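Local structure of probable hydrolase (Pseudomonas aeruginosa, 7AL6) at residues D83-A88 and G113-R118; V107-A112 and R223-P228. The protein is of unknown function but has the alpha/beta hydrolase fold and is probably a hydrolase, possibly a lipolytic one. All coordinates share one frame; numbering follows the deposited sequence. Where two conformers were deposited one is given.

Contact 1 (D83-A88 and G113-R118)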
ATOM      1  N   ASP A  83      -3.434 -10.697 -14.202  1.00 20.61           N
ATOM      2  CA  ASP A  83      -3.543 -11.474 -12.950  1.00 21.75           C
ATOM      3  C   ASP A  83      -3.579 -12.979 -13.214  1.00 23.39           C
ATOM      4  O   ASP A  83      -2.898 -13.762 -12.546  1.00 24.87           O
ATOM      5  CB  ASP A  83      -4.796 -11.088 -12.155  1.00 19.88           C
ATOM      6  CG  ASP A  83      -4.762  -9.653 -11.664  1.00 28.65           C
ATOM      7  OD1 ASP A  83      -3.692  -9.006 -11.680  1.00 26.61           O
ATOM      8  OD2 ASP A  83      -5.805  -9.200 -11.207  1.00 26.39           O
ATOM      9  N   VAL A  84      -4.398 -13.397 -14.181  1.00 23.28           N
ATOM     10  CA  VAL A  84      -4.544 -14.821 -14.481  1.00 24.33           C
ATOM     11  C   VAL A  84      -3.226 -15.400 -14.967  1.00 25.64           C
ATOM     12  O   VAL A  84      -2.796 -16.471 -14.531  1.00 22.73           O
ATOM     13  CB  VAL A  84      -5.674 -15.011 -15.512  1.00 26.14           C
ATOM     14  CG1 VAL A  84      -5.764 -16.450 -15.949  1.00 23.51           C
ATOM     15  CG2 VAL A  84      -7.018 -14.569 -14.895  1.00 26.76           C
ATOM     16  N   LEU A  85      -2.518 -14.675 -15.823  1.00 25.41           N
ATOM     17  CA  LEU A  85      -1.199 -15.095 -16.351  1.00 30.52           C
ATOM     18  C   LEU A  85      -0.213 -15.261 -15.186  1.00 24.32           C
ATOM     19  O   LEU A  85       0.491 -16.225 -15.145  1.00 20.97           O
ATOM     20  CB  LEU A  85      -0.722 -14.038 -17.346  1.00 32.21           C
ATOM     21  CG  LEU A  85       0.614 -14.321 -18.007  1.00 34.66           C
ATOM     22  CD1 LEU A  85       0.582 -15.627 -18.756  1.00 37.85           C
ATOM     23  CD2 LEU A  85       1.009 -13.194 -18.932  1.00 40.22           C
ATOM     24  N   MET A  86      -0.209 -14.334 -14.250  1.00 26.91           N
ATOM     25  CA  MET A  86       0.675 -14.380 -13.068  1.00 26.16           C
ATOM     26  C   MET A  86       0.261 -15.530 -12.148  1.00 29.08           C
ATOM     27  O   MET A  86       1.119 -16.063 -11.502  1.00 26.72           O
ATOM     28  CB  MET A  86       0.719 -13.026 -12.373  1.00 27.78           C
ATOM     29  CG  MET A  86       1.434 -12.029 -13.233  1.00 30.15           C
ATOM     30  SD  MET A  86       1.715 -10.469 -12.493  1.00 37.10           S
ATOM     31  CE  MET A  86       3.394 -10.145 -12.991  1.00 46.76           C
ATOM     32  N   VAL A  87      -1.027 -15.848 -12.061  1.00 29.66           N
ATOM     33  CA  VAL A  87      -1.496 -16.993 -11.246  1.00 22.72           C
ATOM     34  C   VAL A  87      -0.879 -18.262 -11.835  1.00 27.20           C
ATOM     35  O   VAL A  87      -0.314 -19.021 -11.095  1.00 27.15           O
ATOM     36  CB  VAL A  87      -3.027 -17.097 -11.195  1.00 23.23           C
ATOM     37  CG1 VAL A  87      -3.453 -18.493 -10.809  1.00 22.06           C
ATOM     38  CG2 VAL A  87      -3.639 -16.072 -10.266  1.00 23.03           C
ATOM     39  N   ALA A  88      -0.939 -18.434 -13.146  1.00 26.37           N
ATOM     40  CA  ALA A  88      -0.311 -19.586 -13.797  1.00 29.59           C
ATOM     41  C   ALA A  88       1.194 -19.639 -13.526  1.00 29.01           C
ATOM     42  O   ALA A  88       1.728 -20.696 -13.179  1.00 27.20           O
ATOM     43  CB  ALA A  88      -0.571 -19.562 -15.314  1.00 26.24           C
ATOM     44  N   GLY A 113      -6.243 -14.735 -27.141  1.00 27.90           N
ATOM     45  CA  GLY A 113      -5.864 -13.974 -28.317  1.00 27.58           C
ATOM     46  C   GLY A 113      -4.515 -13.294 -28.174  1.00 38.02           C
ATOM     47  O   GLY A 113      -3.773 -13.159 -29.154  1.00 28.54           O
ATOM     48  N   ALA A 114      -4.169 -12.865 -26.957  1.00 29.11           N
ATOM     49  CA  ALA A 114      -2.938 -12.109 -26.763  1.00 29.94           C
ATOM     50  C   ALA A 114      -1.733 -13.014 -26.602  1.00 28.33           C
ATOM     51  O   ALA A 114      -0.643 -12.665 -27.063  1.00 26.99           O
ATOM     52  CB  ALA A 114      -3.060 -11.195 -25.528  1.00 31.92           C
ATOM     53  N   LEU A 115      -1.892 -14.138 -25.903  1.00 25.65           N
ATOM     54  CA  LEU A 115      -0.806 -15.075 -25.627  1.00 28.24           C
ATOM     55  C   LEU A 115      -1.212 -16.481 -26.053  1.00 27.44           C
ATOM     56  O   LEU A 115      -1.313 -17.404 -25.227  1.00 27.25           O
ATOM     57  CB  LEU A 115      -0.443 -15.038 -24.146  1.00 25.67           C
ATOM     58  CG  LEU A 115       0.370 -13.810 -23.724  1.00 30.20           C
ATOM     59  CD1 LEU A 115       0.667 -13.912 -22.212  1.00 39.46           C
ATOM     60  CD2 LEU A 115       1.672 -13.728 -24.548  1.00 33.40           C
ATOM     61  N   PRO A 116      -1.406 -16.742 -27.352  1.00 26.12           N
ATOM     62  CA  PRO A 116      -1.856 -18.048 -27.804  1.00 29.84           C
ATOM     63  C   PRO A 116      -0.898 -19.184 -27.406  1.00 30.78           C
ATOM     64  O   PRO A 116      -1.350 -20.217 -27.166  1.00 31.98           O
ATOM     65  CB  PRO A 116      -2.016 -17.920 -29.315  1.00 27.46           C
ATOM     66  CG  PRO A 116      -1.359 -16.629 -29.675  1.00 35.67           C
ATOM     67  CD  PRO A 116      -1.282 -15.795 -28.420  1.00 30.96           C
ATOM     68  N   GLU A 117       0.384 -18.901 -27.220  1.00 30.03           N
ATOM     69  CA  GLU A 117       1.429 -19.880 -26.833  1.00 29.91           C
ATOM     70  C   GLU A 117       1.073 -20.553 -25.486  1.00 30.12           C
ATOM     71  O   GLU A 117       1.441 -21.679 -25.315  1.00 34.30           O
ATOM     72  CB  GLU A 117       2.798 -19.183 -26.817  1.00 39.15           C
ATOM     73  CG  GLU A 117       3.006 -18.293 -25.589  1.00 54.61           C
ATOM     74  CD  GLU A 117       3.967 -17.121 -25.514  1.00 60.96           C
ATOM     75  OE1 GLU A 117       4.220 -16.489 -26.526  1.00 66.63           O
ATOM     76  OE2 GLU A 117       4.380 -16.807 -24.399  1.00 58.00           O
ATOM     77  N   ARG A 118       0.414 -19.873 -24.547  1.00 31.78           N
ATOM     78  CA  ARG A 118       0.095 -20.365 -23.193  1.00 30.23           C
ATOM     79  C   ARG A 118      -1.246 -21.086 -23.064  1.00 29.75           C
ATOM     80  O   ARG A 118      -1.363 -21.826 -22.153  1.00 30.34           O
ATOM     81  CB  ARG A 118      -0.006 -19.182 -22.231  1.00 28.37           C
ATOM     82  CG  ARG A 118       1.173 -18.228 -22.233  1.00 35.78           C
ATOM     83  CD  ARG A 118       2.488 -18.799 -21.755  1.00 41.04           C
ATOM     84  NE  ARG A 118       2.442 -19.391 -20.437  1.00 47.05           N
ATOM     85  CZ  ARG A 118       2.881 -18.829 -19.322  1.00 44.63           C
ATOM     86  NH1 ARG A 118       2.772 -19.480 -18.184  1.00 40.97           N
ATOM     87  NH2 ARG A 118       3.433 -17.638 -19.337  1.00 40.51           N
TER
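Leu115 meets Leu85 of helix 77-91 through its branch end. Leu115 is the first residue to leave helical geometry after helix 103-114, and its CB is directed toward residues 83-88. Its CD1 lies 3.4 Å from Leu85 CD2, tighter than usual for two methyl carbons. The same CD1 is 3.9 Å from Leu85 CD1, so one methyl of Leu115 sits against both methyls of Leu85. The two side chains cross at about a right angle. Leu85 CB does not aim at the loop, but with CG anti to the backbone N (chi1 -179°) the branch end reaches it. Leu150 of the second subunit packs on Leu85.

After Leu115 the chain turns, and Arg118 N bonds back to Leu115 O at 3.1 Å. Arg118 then brings its side chain round to the helix. The chain is bent at chi2 and chi3 (-65° and -55°), and the guanidinium ends beside Leu85 and Ala88. Leu85 CD1 lies over one face of the group, 3.5 Å from Arg118 NH2. Ala88 CB approaches obliquely, 4.4 Å from Arg118 NH1. These are apolar touches on a charged group. Its polar demand is met by Glu94 O at NE, Trp93 O at NH1 and a salt bridge from NH2 to Glu89.

In this alpha/beta hydrolase fold the contact packs helix 77-91 against the end of helix 103-114 and the turn into strand 119-125. Val84 and Ala88 rest on strand 96-101 of the central sheet, and Val84 and Val87 also reach strand 28-33.

Contact 2 (V107-A112 and R223-P228); sequences VSVLLA and RSVECP
Water 1 bridges the helix and the loop. It accepts from Glu226 N at 2.7 Å and donates to Ala112 O at 2.9 Å. Ala112 lies near the end of helix 103-114, and its carbonyl is thereby tied through the water to the backbone of residues 223-228.

Beside the bridge lies an apolar contact centred on Val225. Its CG2 is 4.0 Å from Val109 CG1 and 4.1 Å from Ala112 CB. These two helix residues are three positions apart, so one methyl touches neighbouring turns of the helix. CG2 also comes to 4.0 Å from Val109 O. Val225 chi1 is 169°: this sets CG1 anti to the backbone N and leaves CG2 to meet the helix. The Val109 and Val225 side chains cross at about a right angle. Ala112 points its CB toward the loop, and with so small a side chain there the backbones come close, with Ala112 CA only 5.4 Å from Val225 CA.

In the alpha/beta hydrolase fold helix 103-114 follows strand 96-101, here probably through the nucleophile elbow. The loop leads from helix 215-223 into strand 229-234, beside strand 119-125. Val109 packs on Leu124 and Ala112 on Leu122, both of strand 119-125, and Val109 also touches Val222. Ser224 OG bonds to Asn220 O of helix 215-223, and its side chain meets Pro139 of the second subunit.

The chemistry is mixed. Methyl packing fits the loop against the helix, while the polar link uses backbone atoms and a water, so it does not depend on a charged or polar side chain.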
ATOM      1  N   VAL A 107     -12.461 -12.338 -20.471  1.00 24.30           N
ATOM      2  CA  VAL A 107     -11.059 -12.219 -20.093  1.00 25.00           C
ATOM      3  C   VAL A 107     -10.264 -13.362 -20.712  1.00 22.36           C
ATOM      4  O   VAL A 107      -9.124 -13.185 -21.165  1.00 24.89           O
ATOM      5  CB  VAL A 107     -10.933 -12.196 -18.549  1.00 22.05           C
ATOM      6  CG1 VAL A 107      -9.484 -12.365 -18.125  1.00 26.66           C
ATOM      7  CG2 VAL A 107     -11.472 -10.891 -18.004  1.00 22.13           C
ATOM      8  N   SER A 108     -10.873 -14.536 -20.752  1.00 22.13           N
ATOM      9  CA  SER A 108     -10.233 -15.708 -21.306  1.00 21.62           C
ATOM     10  C   SER A 108      -9.922 -15.515 -22.775  1.00 24.82           C
ATOM     11  O   SER A 108      -8.838 -15.902 -23.239  1.00 25.50           O
ATOM     12  CB  SER A 108     -11.134 -16.929 -21.138  1.00 25.36           C
ATOM     13  OG  SER A 108     -11.327 -17.293 -19.792  1.00 28.85           O
ATOM     14  N   VAL A 109     -10.880 -14.945 -23.530  1.00 26.15           N
ATOM     15  CA  VAL A 109     -10.683 -14.708 -24.966  1.00 27.95           C
ATOM     16  C   VAL A 109      -9.560 -13.717 -25.195  1.00 27.44           C
ATOM     17  O   VAL A 109      -8.746 -13.881 -26.110  1.00 24.33           O
ATOM     18  CB  VAL A 109     -11.990 -14.216 -25.627  1.00 23.98           C
ATOM     19  CG1 VAL A 109     -11.727 -13.614 -27.040  1.00 29.85           C
ATOM     20  CG2 VAL A 109     -13.029 -15.338 -25.722  1.00 27.21           C
ATOM     21  N   LEU A 110      -9.499 -12.667 -24.385  1.00 25.23           N
ATOM     22  CA  LEU A 110      -8.441 -11.639 -24.487  1.00 26.29           C
ATOM     23  C   LEU A 110      -7.086 -12.312 -24.264  1.00 25.56           C
ATOM     24  O   LEU A 110      -6.218 -12.097 -25.032  1.00 25.38           O
ATOM     25  CB  LEU A 110      -8.666 -10.558 -23.429  1.00 31.83           C
ATOM     26  CG  LEU A 110      -9.760  -9.537 -23.720  1.00 39.96           C
ATOM     27  CD1 LEU A 110      -9.714  -8.424 -22.705  1.00 36.60           C
ATOM     28  CD2 LEU A 110      -9.648  -8.978 -25.123  1.00 35.44           C
ATOM     29  N   LEU A 111      -6.979 -13.149 -23.253  1.00 23.62           N
ATOM     30  CA  LEU A 111      -5.735 -13.859 -22.910  1.00 28.53           C
ATOM     31  C   LEU A 111      -5.363 -14.844 -24.024  1.00 29.54           C
ATOM     32  O   LEU A 111      -4.228 -14.850 -24.421  1.00 25.43           O
ATOM     33  CB  LEU A 111      -5.955 -14.555 -21.575  1.00 27.03           C
ATOM     34  CG  LEU A 111      -4.711 -15.086 -20.888  1.00 33.60           C
ATOM     35  CD1 LEU A 111      -3.615 -14.049 -20.845  1.00 31.45           C
ATOM     36  CD2 LEU A 111      -5.065 -15.558 -19.500  1.00 37.06           C
ATOM     37  N   ALA A 112      -6.325 -15.602 -24.526  1.00 26.76           N
ATOM     38  CA  ALA A 112      -6.117 -16.606 -25.589  1.00 26.84           C
ATOM     39  C   ALA A 112      -5.663 -15.881 -26.853  1.00 25.96           C
ATOM     40  O   ALA A 112      -4.770 -16.353 -27.507  1.00 31.84           O
ATOM     41  CB  ALA A 112      -7.357 -17.412 -25.808  1.00 28.35           C
ATOM     42  N   ARG A 223     -10.880 -13.346 -33.290  1.00 30.13           N
ATOM     43  CA  ARG A 223     -10.264 -13.910 -34.486  0.55 38.30           C
ATOM     44  C   ARG A 223      -8.867 -14.423 -34.200  1.00 35.04           C
ATOM     45  O   ARG A 223      -8.407 -15.360 -34.859  1.00 32.74           O
ATOM     46  CB  ARG A 223     -10.174 -12.867 -35.609  0.55 31.06           C
ATOM     47  CG  ARG A 223     -11.476 -12.597 -36.325  0.55 38.03           C
ATOM     48  CD  ARG A 223     -11.829 -13.697 -37.333  0.55 41.65           C
ATOM     49  NE  ARG A 223     -13.270 -13.761 -37.492  0.55 29.42           N
ATOM     50  CZ  ARG A 223     -13.942 -13.082 -38.403  0.55 39.41           C
ATOM     51  NH1 ARG A 223     -13.285 -12.314 -39.271  0.55 48.46           N
ATOM     52  NH2 ARG A 223     -15.266 -13.187 -38.463  0.55 38.93           N
ATOM     53  N   SER A 224      -8.181 -13.813 -33.245  1.00 34.82           N
ATOM     54  CA  SER A 224      -6.800 -14.175 -32.851  1.00 29.98           C
ATOM     55  C   SER A 224      -6.744 -15.432 -31.978  1.00 28.83           C
ATOM     56  O   SER A 224      -5.662 -15.904 -31.771  1.00 28.79           O
ATOM     57  CB  SER A 224      -6.111 -13.033 -32.199  1.00 33.34           C
ATOM     58  OG  SER A 224      -5.763 -12.073 -33.162  1.00 36.44           O
ATOM     59  N   VAL A 225      -7.856 -15.928 -31.459  1.00 25.20           N
ATOM     60  CA  VAL A 225      -7.830 -17.160 -30.630  1.00 23.95           C
ATOM     61  C   VAL A 225      -7.308 -18.289 -31.530  1.00 37.07           C
ATOM     62  O   VAL A 225      -7.796 -18.416 -32.631  1.00 28.51           O
ATOM     63  CB  VAL A 225      -9.204 -17.497 -30.037  1.00 27.21           C
ATOM     64  CG1 VAL A 225      -9.216 -18.876 -29.429  1.00 25.13           C
ATOM     65  CG2 VAL A 225      -9.646 -16.464 -29.022  1.00 29.71           C
ATOM     66  N   GLU A 226      -6.342 -19.070 -31.086  1.00 26.62           N
ATOM     67  CA  GLU A 226      -5.758 -20.137 -31.916  1.00 25.78           C
ATOM     68  C   GLU A 226      -6.180 -21.511 -31.418  1.00 30.14           C
ATOM     69  O   GLU A 226      -6.087 -22.431 -32.193  1.00 25.83           O
ATOM     70  CB  GLU A 226      -4.238 -20.069 -31.902  1.00 25.77           C
ATOM     71  CG  GLU A 226      -3.673 -18.759 -32.385  1.00 27.81           C
ATOM     72  CD  GLU A 226      -2.167 -18.733 -32.495  1.00 28.09           C
ATOM     73  OE1 GLU A 226      -1.574 -19.741 -32.344  1.00 26.12           O
ATOM     74  OE2 GLU A 226      -1.631 -17.701 -32.739  1.00 31.04           O
ATOM     75  N   CYS A 227      -6.714 -21.614 -30.210  1.00 26.07           N
ATOM     76  CA  CYS A 227      -6.964 -22.909 -29.620  1.00 23.54           C
ATOM     77  C   CYS A 227      -8.392 -23.369 -29.828  1.00 24.64           C
ATOM     78  O   CYS A 227      -9.271 -22.583 -30.176  1.00 30.27           O
ATOM     79  CB  CYS A 227      -6.660 -22.887 -28.113  1.00 25.52           C
ATOM     80  SG  CYS A 227      -7.760 -21.745 -27.212  1.00 28.90           S
ATOM     81  N   PRO A 228      -8.642 -24.660 -29.632  1.00 26.83           N
ATOM     82  CA  PRO A 228     -10.016 -25.159 -29.625  1.00 29.62           C
ATOM     83  C   PRO A 228     -10.832 -24.428 -28.579  1.00 36.35           C
ATOM     84  O   PRO A 228     -10.354 -24.151 -27.480  1.00 26.94           O
ATOM     85  CB  PRO A 228      -9.862 -26.642 -29.268  1.00 25.99           C
ATOM     86  CG  PRO A 228      -8.455 -26.996 -29.722  1.00 31.11           C
ATOM     87  CD  PRO A 228      -7.647 -25.735 -29.491  1.00 26.46           C
TER
HETATM   88  O   HOH W   1      -5.390 -19.018 -28.520  1.00 29.17           O

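Overall arrangement
Contacts 1 and 2 share helix 103-114 and lie with their centres about 10 Å apart. Contact 1 ties the exit of that helix to helix 77-91. Contact 2 ties its last turns to the loop before strand 229-234. All touching residues of contact 1 are buried, whereas contact 2 is partly buried and has a more open loop on one side. Contact 1 combines leucine packing with an arginine whose polar partners lie close by. Contact 2 combines small methyl contacts with a water bridge between backbones. The two meet directly where Pro116 packs on Glu226 and Val84 on Leu111. Both also touch the second subunit.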